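Local coordinates for protein metazoan TIR-STING fusion (Crassostrea gigas, PDB 6WT6) that joins a TIR domain to a STING ligand-binding domain in a single chain and pairs with a second copy of itself in the assembly, at residues 310-313 with 314-318; 181-185 with 186-190; 318-321 with 322-325; 192-195 with 196-199. All blocks are in the same frame, centred on the assembly; numbering follows the deposited sequence.

Interaction 1: residues 310-313 with 314-318; sequences YLTL and KRILD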
ATOM      1  N   TYR A 310       6.746  -4.015  -8.049  1.00 23.61           N
ATOM      2  CA  TYR A 310       8.083  -4.129  -8.619  1.00 26.15           C
ATOM      3  C   TYR A 310       8.544  -2.802  -9.207  1.00 26.68           C
ATOM      4  O   TYR A 310       9.684  -2.376  -8.992  1.00 25.95           O
ATOM      5  CB  TYR A 310       8.072  -5.237  -9.677  1.00 33.73           C
ATOM      6  CG  TYR A 310       9.371  -5.476 -10.407  1.00 39.18           C
ATOM      7  CD1 TYR A 310      10.505  -5.902  -9.731  1.00 39.97           C
ATOM      8  CD2 TYR A 310       9.451  -5.318 -11.782  1.00 40.26           C
ATOM      9  CE1 TYR A 310      11.686  -6.134 -10.404  1.00 41.92           C
ATOM     10  CE2 TYR A 310      10.625  -5.548 -12.462  1.00 41.15           C
ATOM     11  CZ  TYR A 310      11.739  -5.958 -11.769  1.00 40.99           C
ATOM     12  OH  TYR A 310      12.914  -6.187 -12.444  1.00 39.50           O
ATOM     13  N   LEU A 311       7.656  -2.121  -9.929  1.00 26.89           N
ATOM     14  CA  LEU A 311       7.999  -0.840 -10.531  1.00 24.75           C
ATOM     15  C   LEU A 311       8.189   0.247  -9.475  1.00 26.58           C
ATOM     16  O   LEU A 311       9.113   1.064  -9.575  1.00 21.94           O
ATOM     17  CB  LEU A 311       6.908  -0.446 -11.525  1.00 30.88           C
ATOM     18  CG  LEU A 311       6.971   0.915 -12.207  1.00 39.92           C
ATOM     19  CD1 LEU A 311       8.314   1.106 -12.892  1.00 45.81           C
ATOM     20  CD2 LEU A 311       5.830   1.028 -13.210  1.00 41.91           C
ATOM     21  N   THR A 312       7.323   0.277  -8.458  1.00 24.60           N
ATOM     22  CA  THR A 312       7.419   1.325  -7.447  1.00 27.07           C
ATOM     23  C   THR A 312       8.680   1.165  -6.605  1.00 23.72           C
ATOM     24  O   THR A 312       9.346   2.154  -6.280  1.00 22.27           O
ATOM     25  CB  THR A 312       6.178   1.315  -6.554  1.00 26.16           C
ATOM     26  OG1 THR A 312       5.002   1.412  -7.365  1.00 25.70           O
ATOM     27  CG2 THR A 312       6.217   2.492  -5.589  1.00 16.96           C
ATOM     28  N   LEU A 313       9.022  -0.074  -6.245  1.00 21.74           N
ATOM     29  CA  LEU A 313      10.249  -0.308  -5.494  1.00 23.95           C
ATOM     30  C   LEU A 313      11.470   0.141  -6.289  1.00 28.95           C
ATOM     31  O   LEU A 313      12.411   0.714  -5.726  1.00 34.26           O
ATOM     32  CB  LEU A 313      10.354  -1.788  -5.118  1.00 19.12           C
ATOM     33  CG  LEU A 313      11.511  -2.206  -4.204  1.00 22.23           C
ATOM     34  CD1 LEU A 313      11.466  -1.463  -2.867  1.00 19.85           C
ATOM     35  CD2 LEU A 313      11.504  -3.712  -3.980  1.00 21.27           C
ATOM     36  N   LYS A 314      11.465  -0.087  -7.604  1.00 26.03           N
ATOM     37  CA  LYS A 314      12.622   0.294  -8.408  1.00 27.82           C
ATOM     38  C   LYS A 314      12.724   1.805  -8.581  1.00 27.43           C
ATOM     39  O   LYS A 314      13.833   2.335  -8.702  1.00 27.22           O
ATOM     40  CB  LYS A 314      12.568  -0.407  -9.764  1.00 25.10           C
ATOM     41  CG  LYS A 314      12.761  -1.909  -9.659  1.00 26.08           C
ATOM     42  CD  LYS A 314      12.404  -2.620 -10.954  1.00 32.01           C
ATOM     43  CE  LYS A 314      13.579  -2.656 -11.914  1.00 37.51           C
ATOM     44  NZ  LYS A 314      13.486  -1.605 -12.953  1.00 40.92           N
ATOM     45  N   ARG A 315      11.592   2.515  -8.594  1.00 23.79           N
ATOM     46  CA  ARG A 315      11.645   3.971  -8.647  1.00 27.94           C
ATOM     47  C   ARG A 315      12.258   4.540  -7.374  1.00 30.58           C
ATOM     48  O   ARG A 315      13.058   5.483  -7.425  1.00 34.03           O
ATOM     49  CB  ARG A 315      10.246   4.552  -8.858  1.00 32.73           C
ATOM     50  CG  ARG A 315       9.535   4.081 -10.111  1.00 43.89           C
ATOM     51  CD  ARG A 315       8.936   5.253 -10.860  1.00 51.73           C
ATOM     52  NE  ARG A 315       7.938   4.839 -11.839  1.00 55.77           N
ATOM     53  CZ  ARG A 315       6.627   4.946 -11.651  1.00 60.48           C
ATOM     54  NH1 ARG A 315       6.162   5.458 -10.519  1.00 65.86           N
ATOM     55  NH2 ARG A 315       5.782   4.550 -12.592  1.00 59.42           N
ATOM     56  N   ILE A 316      11.895   3.977  -6.220  1.00 26.22           N
ATOM     57  CA  ILE A 316      12.409   4.474  -4.949  1.00 21.28           C
ATOM     58  C   ILE A 316      13.898   4.181  -4.823  1.00 25.80           C
ATOM     59  O   ILE A 316      14.687   5.054  -4.442  1.00 37.53           O
ATOM     60  CB  ILE A 316      11.613   3.862  -3.784  1.00 25.71           C
ATOM     61  CG1 ILE A 316      10.137   4.249  -3.885  1.00 24.69           C
ATOM     62  CG2 ILE A 316      12.200   4.291  -2.451  1.00 26.85           C
ATOM     63  CD1 ILE A 316       9.256   3.478  -2.943  1.00 25.62           C
ATOM     64  N   LEU A 317      14.305   2.950  -5.142  1.00 25.05           N
ATOM     65  CA  LEU A 317      15.706   2.569  -4.991  1.00 25.24           C
ATOM     66  C   LEU A 317      16.606   3.372  -5.925  1.00 31.94           C
ATOM     67  O   LEU A 317      17.668   3.853  -5.508  1.00 36.15           O
ATOM     68  CB  LEU A 317      15.878   1.067  -5.237  1.00 23.93           C
ATOM     69  CG  LEU A 317      15.239   0.115  -4.216  1.00 26.86           C
ATOM     70  CD1 LEU A 317      15.328  -1.333  -4.684  1.00 29.68           C
ATOM     71  CD2 LEU A 317      15.872   0.264  -2.840  1.00 27.35           C
ATOM     72  N   ASP A 318      16.200   3.537  -7.188  1.00 33.02           N
ATOM     73  CA  ASP A 318      17.025   4.292  -8.127  1.00 39.98           C
ATOM     74  C   ASP A 318      17.003   5.788  -7.850  1.00 39.85           C
ATOM     75  O   ASP A 318      17.902   6.502  -8.303  1.00 45.37           O
ATOM     76  CB  ASP A 318      16.585   4.019  -9.565  1.00 42.03           C
ATOM     77  CG  ASP A 318      16.987   2.642 -10.038  1.00 46.89           C
ATOM     78  OD1 ASP A 318      17.909   2.057  -9.433  1.00 48.97           O
ATOM     79  OD2 ASP A 318      16.385   2.141 -11.010  1.00 51.22           O
TER

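Interaction 2: residues 181-185 with 186-190; sequences WGYYY and GYLKI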
ATOM      1  N   TRP A 181       7.138   1.297  -0.028  1.00 14.96           N
ATOM      2  CA  TRP A 181       7.667   2.227   0.970  1.00 19.89           C
ATOM      3  C   TRP A 181       7.920   1.528   2.303  1.00 21.19           C
ATOM      4  O   TRP A 181       8.908   1.821   2.984  1.00 19.64           O
ATOM      5  CB  TRP A 181       6.717   3.411   1.156  1.00 20.64           C
ATOM      6  CG  TRP A 181       6.769   4.400   0.027  1.00 22.77           C
ATOM      7  CD1 TRP A 181       5.827   4.588  -0.942  1.00 25.45           C
ATOM      8  CD2 TRP A 181       7.822   5.331  -0.252  1.00 21.69           C
ATOM      9  NE1 TRP A 181       6.226   5.582  -1.804  1.00 25.24           N
ATOM     10  CE2 TRP A 181       7.447   6.054  -1.404  1.00 21.74           C
ATOM     11  CE3 TRP A 181       9.045   5.625   0.362  1.00 19.97           C
ATOM     12  CZ2 TRP A 181       8.250   7.051  -1.955  1.00 22.15           C
ATOM     13  CZ3 TRP A 181       9.840   6.618  -0.188  1.00 22.62           C
ATOM     14  CH2 TRP A 181       9.438   7.319  -1.333  1.00 21.28           C
ATOM     15  N   GLY A 182       7.048   0.589   2.682  1.00 25.96           N
ATOM     16  CA  GLY A 182       7.269  -0.158   3.911  1.00 24.53           C
ATOM     17  C   GLY A 182       8.486  -1.064   3.841  1.00 24.95           C
ATOM     18  O   GLY A 182       9.203  -1.234   4.830  1.00 29.34           O
ATOM     19  N   TYR A 183       8.732  -1.663   2.675  1.00 24.22           N
ATOM     20  CA  TYR A 183       9.909  -2.509   2.501  1.00 22.06           C
ATOM     21  C   TYR A 183      11.176  -1.668   2.427  1.00 20.26           C
ATOM     22  O   TYR A 183      12.226  -2.074   2.939  1.00 20.85           O
ATOM     23  CB  TYR A 183       9.732  -3.372   1.246  1.00 18.13           C
ATOM     24  CG  TYR A 183      10.803  -4.412   0.977  1.00 19.06           C
ATOM     25  CD1 TYR A 183      11.237  -5.282   1.971  1.00 20.21           C
ATOM     26  CD2 TYR A 183      11.338  -4.560  -0.298  1.00 20.61           C
ATOM     27  CE1 TYR A 183      12.201  -6.249   1.708  1.00 20.06           C
ATOM     28  CE2 TYR A 183      12.293  -5.519  -0.572  1.00 20.94           C
ATOM     29  CZ  TYR A 183      12.722  -6.358   0.427  1.00 22.30           C
ATOM     30  OH  TYR A 183      13.678  -7.302   0.130  1.00 22.34           O
ATOM     31  N   TYR A 184      11.085  -0.487   1.817  1.00 19.57           N
ATOM     32  CA  TYR A 184      12.185   0.467   1.759  1.00 20.55           C
ATOM     33  C   TYR A 184      12.582   0.941   3.154  1.00 24.34           C
ATOM     34  O   TYR A 184      13.639   0.552   3.662  1.00 25.37           O
ATOM     35  CB  TYR A 184      11.793   1.652   0.874  1.00 18.40           C
ATOM     36  CG  TYR A 184      12.835   2.737   0.747  1.00 21.96           C
ATOM     37  CD1 TYR A 184      14.030   2.508   0.079  1.00 23.78           C
ATOM     38  CD2 TYR A 184      12.612   4.001   1.275  1.00 25.93           C
ATOM     39  CE1 TYR A 184      14.980   3.503  -0.048  1.00 28.41           C
ATOM     40  CE2 TYR A 184      13.557   5.006   1.152  1.00 26.81           C
ATOM     41  CZ  TYR A 184      14.736   4.752   0.492  1.00 25.19           C
ATOM     42  OH  TYR A 184      15.674   5.748   0.369  1.00 21.44           O
ATOM     43  N   TYR A 185      11.740   1.762   3.792  1.00 25.19           N
ATOM     44  CA  TYR A 185      12.121   2.367   5.070  1.00 26.07           C
ATOM     45  C   TYR A 185      12.217   1.359   6.204  1.00 24.74           C
ATOM     46  O   TYR A 185      12.928   1.616   7.180  1.00 24.13           O
ATOM     47  CB  TYR A 185      11.142   3.481   5.468  1.00 22.86           C
ATOM     48  CG  TYR A 185      11.451   4.809   4.828  1.00 20.77           C
ATOM     49  CD1 TYR A 185      12.594   5.520   5.176  1.00 25.95           C
ATOM     50  CD2 TYR A 185      10.610   5.347   3.868  1.00 22.64           C
ATOM     51  CE1 TYR A 185      12.887   6.736   4.584  1.00 21.05           C
ATOM     52  CE2 TYR A 185      10.891   6.558   3.278  1.00 28.49           C
ATOM     53  CZ  TYR A 185      12.030   7.244   3.638  1.00 26.35           C
ATOM     54  OH  TYR A 185      12.303   8.443   3.041  1.00 36.39           O
ATOM     55  N   GLY A 186      11.517   0.232   6.108  1.00 23.28           N
ATOM     56  CA  GLY A 186      11.598  -0.751   7.168  1.00 17.29           C
ATOM     57  C   GLY A 186      12.769  -1.698   7.076  1.00 22.19           C
ATOM     58  O   GLY A 186      13.031  -2.424   8.038  1.00 25.26           O
ATOM     59  N   TYR A 187      13.498  -1.699   5.960  1.00 19.17           N
ATOM     60  CA  TYR A 187      14.508  -2.729   5.738  1.00 22.55           C
ATOM     61  C   TYR A 187      15.590  -2.295   4.754  1.00 21.83           C
ATOM     62  O   TYR A 187      16.758  -2.162   5.134  1.00 26.30           O
ATOM     63  CB  TYR A 187      13.834  -4.019   5.242  1.00 23.51           C
ATOM     64  CG  TYR A 187      14.780  -5.179   5.025  1.00 24.10           C
ATOM     65  CD1 TYR A 187      15.474  -5.745   6.088  1.00 28.74           C
ATOM     66  CD2 TYR A 187      14.969  -5.721   3.762  1.00 24.51           C
ATOM     67  CE1 TYR A 187      16.343  -6.812   5.895  1.00 26.46           C
ATOM     68  CE2 TYR A 187      15.832  -6.795   3.560  1.00 24.18           C
ATOM     69  CZ  TYR A 187      16.516  -7.332   4.629  1.00 24.43           C
ATOM     70  OH  TYR A 187      17.375  -8.390   4.438  1.00 28.34           O
ATOM     71  N   LEU A 188      15.214  -2.092   3.484  1.00 19.31           N
ATOM     72  CA  LEU A 188      16.213  -1.838   2.449  1.00 21.19           C
ATOM     73  C   LEU A 188      17.014  -0.575   2.751  1.00 22.74           C
ATOM     74  O   LEU A 188      18.248  -0.580   2.676  1.00 24.09           O
ATOM     75  CB  LEU A 188      15.541  -1.751   1.076  1.00 21.90           C
ATOM     76  CG  LEU A 188      15.002  -3.066   0.480  1.00 22.35           C
ATOM     77  CD1 LEU A 188      14.566  -2.888  -0.976  1.00 20.24           C
ATOM     78  CD2 LEU A 188      16.029  -4.181   0.596  1.00 20.02           C
ATOM     79  N   LYS A 189      16.331   0.512   3.123  1.00 20.23           N
ATOM     80  CA  LYS A 189      17.011   1.765   3.449  1.00 21.68           C
ATOM     81  C   LYS A 189      17.989   1.599   4.607  1.00 27.98           C
ATOM     82  O   LYS A 189      18.969   2.351   4.695  1.00 25.48           O
ATOM     83  CB  LYS A 189      15.977   2.851   3.770  1.00 22.01           C
ATOM     84  CG  LYS A 189      16.542   4.228   4.107  1.00 32.36           C
ATOM     85  CD  LYS A 189      17.399   4.794   2.980  1.00 32.12           C
ATOM     86  CE  LYS A 189      17.786   6.238   3.258  1.00 28.49           C
ATOM     87  NZ  LYS A 189      18.657   6.815   2.198  1.00 27.76           N
ATOM     88  N   ILE A 190      17.769   0.608   5.472  1.00 30.73           N
ATOM     89  CA  ILE A 190      18.637   0.404   6.627  1.00 26.81           C
ATOM     90  C   ILE A 190      19.894  -0.373   6.241  1.00 29.22           C
ATOM     91  O   ILE A 190      21.010  -0.004   6.626  1.00 28.57           O
ATOM     92  CB  ILE A 190      17.863  -0.310   7.749  1.00 30.56           C
ATOM     93  CG1 ILE A 190      16.602   0.475   8.102  1.00 34.37           C
ATOM     94  CG2 ILE A 190      18.747  -0.498   8.973  1.00 27.54           C
ATOM     95  CD1 ILE A 190      15.633  -0.287   8.990  1.00 35.27           C
TER

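Interaction 3: residues 318-321 with 322-325; sequences DTDP and ECSK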
ATOM      1  N   ASP A 318      16.200   3.537  -7.188  1.00 33.02           N
ATOM      2  CA  ASP A 318      17.025   4.292  -8.127  1.00 39.98           C
ATOM      3  C   ASP A 318      17.003   5.788  -7.850  1.00 39.85           C
ATOM      4  O   ASP A 318      17.902   6.502  -8.303  1.00 45.37           O
ATOM      5  CB  ASP A 318      16.585   4.019  -9.565  1.00 42.03           C
ATOM      6  CG  ASP A 318      16.987   2.642 -10.038  1.00 46.89           C
ATOM      7  OD1 ASP A 318      17.909   2.057  -9.433  1.00 48.97           O
ATOM      8  OD2 ASP A 318      16.385   2.141 -11.010  1.00 51.22           O
ATOM      9  N   THR A 319      16.000   6.277  -7.123  1.00 39.24           N
ATOM     10  CA  THR A 319      15.995   7.670  -6.694  1.00 42.82           C
ATOM     11  C   THR A 319      17.021   7.918  -5.593  1.00 42.56           C
ATOM     12  O   THR A 319      17.603   9.007  -5.519  1.00 48.30           O
ATOM     13  CB  THR A 319      14.585   8.053  -6.229  1.00 48.23           C
ATOM     14  OG1 THR A 319      13.766   8.337  -7.370  1.00 48.48           O
ATOM     15  CG2 THR A 319      14.603   9.264  -5.296  1.00 53.24           C
ATOM     16  N   ASP A 320      17.275   6.914  -4.754  1.00 36.30           N
ATOM     17  CA  ASP A 320      18.165   7.058  -3.612  1.00 30.13           C
ATOM     18  C   ASP A 320      19.581   6.681  -4.030  1.00 29.51           C
ATOM     19  O   ASP A 320      19.831   5.505  -4.330  1.00 35.30           O
ATOM     20  CB  ASP A 320      17.686   6.183  -2.463  1.00 26.05           C
ATOM     21  CG  ASP A 320      18.463   6.402  -1.187  1.00 26.27           C
ATOM     22  OD1 ASP A 320      19.500   7.095  -1.219  1.00 31.83           O
ATOM     23  OD2 ASP A 320      18.027   5.879  -0.142  1.00 27.96           O
ATOM     24  N   PRO A 321      20.530   7.620  -4.052  1.00 29.16           N
ATOM     25  CA  PRO A 321      21.864   7.300  -4.593  1.00 30.26           C
ATOM     26  C   PRO A 321      22.653   6.303  -3.759  1.00 28.57           C
ATOM     27  O   PRO A 321      23.505   5.597  -4.312  1.00 30.85           O
ATOM     28  CB  PRO A 321      22.559   8.670  -4.644  1.00 30.38           C
ATOM     29  CG  PRO A 321      21.429   9.667  -4.665  1.00 29.14           C
ATOM     30  CD  PRO A 321      20.370   9.061  -3.796  1.00 26.08           C
ATOM     31  N   GLU A 322      22.408   6.220  -2.455  1.00 30.08           N
ATOM     32  CA  GLU A 322      23.113   5.267  -1.607  1.00 29.89           C
ATOM     33  C   GLU A 322      22.440   3.899  -1.563  1.00 29.53           C
ATOM     34  O   GLU A 322      22.961   2.993  -0.904  1.00 36.64           O
ATOM     35  CB  GLU A 322      23.256   5.826  -0.178  1.00 29.87           C
ATOM     36  CG  GLU A 322      21.945   6.076   0.555  1.00 30.32           C
ATOM     37  CD  GLU A 322      22.144   6.379   2.034  1.00 35.53           C
ATOM     38  OE1 GLU A 322      23.301   6.580   2.458  1.00 36.31           O
ATOM     39  OE2 GLU A 322      21.141   6.411   2.777  1.00 37.38           O
ATOM     40  N   CYS A 323      21.307   3.721  -2.246  1.00 25.18           N
ATOM     41  CA  CYS A 323      20.637   2.427  -2.326  1.00 24.37           C
ATOM     42  C   CYS A 323      20.603   1.836  -3.725  1.00 30.80           C
ATOM     43  O   CYS A 323      20.562   0.609  -3.855  1.00 34.39           O
ATOM     44  CB  CYS A 323      19.192   2.521  -1.807  1.00 19.78           C
ATOM     45  SG  CYS A 323      19.032   2.543  -0.007  1.00 25.03           S
ATOM     46  N   SER A 324      20.604   2.658  -4.770  1.00 35.12           N
ATOM     47  CA  SER A 324      20.631   2.120  -6.121  1.00 39.74           C
ATOM     48  C   SER A 324      21.968   1.439  -6.385  1.00 41.62           C
ATOM     49  O   SER A 324      23.001   1.804  -5.816  1.00 39.18           O
ATOM     50  CB  SER A 324      20.385   3.224  -7.147  1.00 41.63           C
ATOM     51  OG  SER A 324      21.391   4.212  -7.079  1.00 43.78           O
ATOM     52  N   LYS A 325      21.935   0.422  -7.244  1.00 43.72           N
ATOM     53  CA  LYS A 325      23.076  -0.435  -7.547  1.00 45.98           C
ATOM     54  C   LYS A 325      23.582  -1.199  -6.327  1.00 40.77           C
ATOM     55  O   LYS A 325      24.697  -1.732  -6.355  1.00 46.63           O
ATOM     56  CB  LYS A 325      24.231   0.361  -8.180  1.00 50.29           C
ATOM     57  CG  LYS A 325      23.877   1.075  -9.477  1.00 52.65           C
ATOM     58  CD  LYS A 325      25.065   1.868 -10.015  1.00 55.96           C
ATOM     59  CE  LYS A 325      25.535   2.933  -9.019  1.00 57.91           C
ATOM     60  NZ  LYS A 325      26.626   3.793  -9.573  1.00 59.99           N
TER
HETATM   61  O   HOH W   1      24.244   3.019  -4.092  1.00 46.87           O

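Interaction 4: residues 192-195 with 196-199; sequences LPDL and DKTV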
ATOM      1  N   LEU A 192      20.935  -1.653   2.920  1.00 20.77           N
ATOM      2  CA  LEU A 192      21.596  -1.504   1.621  1.00 22.10           C
ATOM      3  C   LEU A 192      22.734  -0.481   1.590  1.00 30.42           C
ATOM      4  O   LEU A 192      23.762  -0.775   0.953  1.00 27.85           O
ATOM      5  CB  LEU A 192      20.567  -1.158   0.534  1.00 17.13           C
ATOM      6  CG  LEU A 192      19.587  -2.232   0.031  1.00 19.87           C
ATOM      7  CD1 LEU A 192      18.906  -1.780  -1.261  1.00 16.91           C
ATOM      8  CD2 LEU A 192      20.263  -3.591  -0.165  1.00 17.71           C
ATOM      9  N   PRO A 193      22.627   0.714   2.209  1.00 33.64           N
ATOM     10  CA  PRO A 193      23.658   1.748   1.985  1.00 33.41           C
ATOM     11  C   PRO A 193      25.094   1.298   2.200  1.00 33.55           C
ATOM     12  O   PRO A 193      25.973   1.714   1.436  1.00 35.10           O
ATOM     13  CB  PRO A 193      23.260   2.846   2.981  1.00 36.31           C
ATOM     14  CG  PRO A 193      21.795   2.726   3.073  1.00 36.16           C
ATOM     15  CD  PRO A 193      21.505   1.251   3.003  1.00 33.74           C
ATOM     16  N   ASP A 194      25.367   0.461   3.198  1.00 33.10           N
ATOM     17  CA  ASP A 194      26.724  -0.015   3.439  1.00 34.28           C
ATOM     18  C   ASP A 194      26.887  -1.512   3.201  1.00 36.11           C
ATOM     19  O   ASP A 194      27.933  -2.071   3.547  1.00 42.25           O
ATOM     20  CB  ASP A 194      27.170   0.344   4.861  1.00 32.39           C
ATOM     21  CG  ASP A 194      27.587   1.802   4.994  1.00 37.43           C
ATOM     22  OD1 ASP A 194      27.908   2.429   3.959  1.00 38.21           O
ATOM     23  OD2 ASP A 194      27.602   2.320   6.133  1.00 37.34           O
ATOM     24  N   LEU A 195      25.893  -2.172   2.601  1.00 34.64           N
ATOM     25  CA  LEU A 195      25.968  -3.621   2.423  1.00 30.03           C
ATOM     26  C   LEU A 195      27.089  -4.016   1.466  1.00 30.48           C
ATOM     27  O   LEU A 195      27.757  -5.037   1.676  1.00 28.77           O
ATOM     28  CB  LEU A 195      24.621  -4.156   1.935  1.00 27.24           C
ATOM     29  CG  LEU A 195      24.444  -5.653   1.671  1.00 31.71           C
ATOM     30  CD1 LEU A 195      23.043  -6.085   2.070  1.00 31.54           C
ATOM     31  CD2 LEU A 195      24.680  -5.964   0.202  1.00 34.96           C
ATOM     32  N   ASP A 196      27.316  -3.220   0.412  1.00 28.46           N
ATOM     33  CA  ASP A 196      28.383  -3.531  -0.536  1.00 29.07           C
ATOM     34  C   ASP A 196      29.745  -3.598   0.146  1.00 36.29           C
ATOM     35  O   ASP A 196      30.603  -4.393  -0.257  1.00 38.30           O
ATOM     36  CB  ASP A 196      28.405  -2.501  -1.667  1.00 28.77           C
ATOM     37  CG  ASP A 196      28.735  -1.095  -1.179  1.00 40.03           C
ATOM     38  OD1 ASP A 196      28.411  -0.762  -0.017  1.00 37.21           O
ATOM     39  OD2 ASP A 196      29.320  -0.319  -1.968  1.00 40.80           O
ATOM     40  N   LYS A 197      29.964  -2.780   1.178  1.00 36.26           N
ATOM     41  CA  LYS A 197      31.191  -2.893   1.959  1.00 37.90           C
ATOM     42  C   LYS A 197      31.237  -4.212   2.719  1.00 33.94           C
ATOM     43  O   LYS A 197      32.273  -4.883   2.755  1.00 37.98           O
ATOM     44  CB  LYS A 197      31.309  -1.717   2.929  1.00 41.95           C
ATOM     45  CG  LYS A 197      31.382  -0.356   2.264  1.00 46.92           C
ATOM     46  CD  LYS A 197      31.485   0.746   3.300  1.00 53.96           C
ATOM     47  CE  LYS A 197      31.494   2.114   2.642  1.00 59.98           C
ATOM     48  NZ  LYS A 197      32.594   2.245   1.646  1.00 66.95           N
ATOM     49  N   THR A 198      30.120  -4.599   3.337  1.00 32.65           N
ATOM     50  CA  THR A 198      30.081  -5.855   4.078  1.00 36.35           C
ATOM     51  C   THR A 198      30.350  -7.039   3.160  1.00 38.36           C
ATOM     52  O   THR A 198      31.067  -7.975   3.533  1.00 39.45           O
ATOM     53  CB  THR A 198      28.727  -6.006   4.772  1.00 41.08           C
ATOM     54  OG1 THR A 198      28.452  -4.824   5.537  1.00 48.64           O
ATOM     55  CG2 THR A 198      28.728  -7.207   5.704  1.00 40.75           C
ATOM     56  N   VAL A 199      29.792  -7.004   1.948  1.00 35.45           N
ATOM     57  CA  VAL A 199      29.950  -8.109   1.007  1.00 35.53           C
ATOM     58  C   VAL A 199      31.398  -8.220   0.552  1.00 41.45           C
ATOM     59  O   VAL A 199      31.969  -9.317   0.507  1.00 43.42           O
ATOM     60  CB  VAL A 199      28.992  -7.932  -0.185  1.00 34.08           C
ATOM     61  CG1 VAL A 199      29.323  -8.914  -1.297  1.00 38.52           C
ATOM     62  CG2 VAL A 199      27.558  -8.111   0.269  1.00 28.44           C
TER

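Interaction 1: residues 310-313 with 314-318
K314 lies across the face of the Y310 ring, one turn further along helix 299-319. Its CB sits beside the carbonyl oxygen of Y310, and K314 CG closes in to 3.2 Å from that same Y310 O. K314 CD comes over the ring in a CH-pi contact, 3.6 Å from the centroid of Y310 and 16° off the ring normal. A bend at chi3 (86°) then turns the chain along the ring toward the phenol end, where K314 CE lies 3.6 Å from Y310 OH. The tip, NZ, makes a long, weak ion pair with D79 of the second subunit, whose carboxylate is also hydrogen-bonded to Y310 OH. R315 packs on L311 at the same i+4 spacing: the flat guanidinium has the leucine CG over one face, with R315 NH2 3.6 Å from L311 CD2. On the inward side L313 CG meets L317 CD1 at 3.9 Å, and these two leucines pack on strand 327-332. Four successive i+4 backbone bonds, from K314 N to Y310 O through L317 N to L313 O, run through the segment. The methylenes of K314 thus do apolar work on the tyrosine, while its ammonium is carried to an acidic residue at the subunit interface.

Interaction 2: residues 181-185 with 186-190
With chi1 at 179°, the Y184 ring is carried away from its backbone N, to the side of its carbonyl carbon, and K189, bent at chi2 (59°), lies alongside it and points the same way. K189 CB stands over the centre of the Y184 ring, 3.9 Å from the centroid, in a CH-pi contact. Further out, K189 CD rests 3.3 Å from Y184 OH. The two polar ends finish at one place outside the helix: Y184 OH is probably hydrogen-bonded to D320, and K189 NZ forms salt bridges with D320 and E322. Around the helix, Y183 has L188 CG over one face of its ring, and L188 CD1 lies 3.5 Å from Y183 CE2. Y187 extends side by side with Y183, their planes 23° apart but slid so far that the rings barely overlap; Y187 CD2 touches Y183 CE1 at 3.5 Å.

The backbone accounts for the two i+5 pairings, Y183-L188 and Y184-K189. L188 N reaches Y183 O at 3.0 Å, and K189 N reaches Y184 O at 2.7 Å. Y184 O is gripped again by Y187 N, an i+3 bond from the opposite face of its plane. The two i+5 bonds mark a pi-type turn, a widening within helix 176-204 of the STING ligand-binding domain, which packs on helix 299-319 and, through W181 and Y185, on the second subunit.

Interaction 3: residues 318-321 with 322-325
A type I beta turn, D320-P321-E322-C323, takes the chain off the end of helix 299-319, and an Asx turn is built into it. C323 N closes the beta turn on D320 O at 3.1 Å, approaching from above the carbonyl plane. S324 N binds the same D320 O at 3.0 Å from almost straight ahead of the carbonyl, so two amides grip one oxygen; S324 OG adds a weak bond. The Asx turn is made by D320 OD1, met by E322 N at 3.3 Å from above the carboxylate plane. Chi1 of D320 (-173°) places the carboxylate beside its own carbonyl carbon, where OD1 can meet the amide of E322. E322 CG comes up against the same D320 OD1 at 3.2 Å. A water donates to P321 O at 2.7 Å, and S324 CB packs beside D318 OD1, whose partner oxygen is bound by H82 of the second subunit. D320 OD2, probably hydrogen-bonded to Y184 OH, stands 4.3 Å from E322 OE2. Two carboxylates so close should each resist losing a proton more than they would alone; K189, in salt bridges with both, would offset this, so the turn sets two carboxylates against K189 of helix 176-204.

Interaction 4: residues 192-195 with 196-199
D194 and L195 face the turn from D196 to V199 just beyond a proline kink in helix 176-204 of the STING ligand-binding domain. P193 brings no amide hydrogen, and the N of D194 also lacks a bond to the turn before; L195 N bonds to L192 O, three residues back, and a firm i+4 bond returns with V199 N to L195 O.

Among the hydrogen bonds, those to D194 O are all weak. K197 N reaches D194 O at 3.2 Å, and T198 N reaches D194 O at 3.3 Å. T198 OG1, set beside its own backbone N by chi1 (-52°), adds a weak hydrogen bond of 3.4 Å to D194 O. Three weak donors on one carbonyl suggest that the helix is still irregular here. One residue on, V199 N meets L195 O at 2.8 Å, a regular helical bond.

The apolar part is small. L195 CD2 touches V199 CG2 at 3.6 Å, and the pair turns inward, L195 onto L216 of strand 212-221 and V199 onto M212 of that strand and L243 of strand 238-243.

Of the charged groups, D194 and K197 occupy the outer side. D194 OD1 touches the aliphatic part of K197, 3.8 Å from K197 CE, whereas the ammonium is too far away for a salt bridge. D196, less exposed, packs on E214 and K326 and holds its CG between backbone N and carbonyl carbon (chi1 64°). Its OD2 pairs with R200, while D196 OD1 lies 2.8 Å from K197 N in a weak, bent bond.

Interaction 1 is the buried member of the set; the other three are partly buried. Interactions 1 and 2 belong to two helices that pack against each other, I316 against W181 and Y184, and L313 against Y183. Interaction 3 continues directly from interaction 1 through D318 and meets interaction 2 in a polar cluster of Y184, K189, D320 and E322. Interaction 4 shares helix 176-204 with interaction 2 but lies further along it, where L192 and P193 pack against C323. Interactions 1 to 3 reach the second subunit, whereas interaction 4 does not. Chemistry differs too: CH-pi contacts in 1 and 2, turn hydrogen bonds to D320 in 3, weak bonds to D194 O beside a firm helical bond and a small apolar pair in 4.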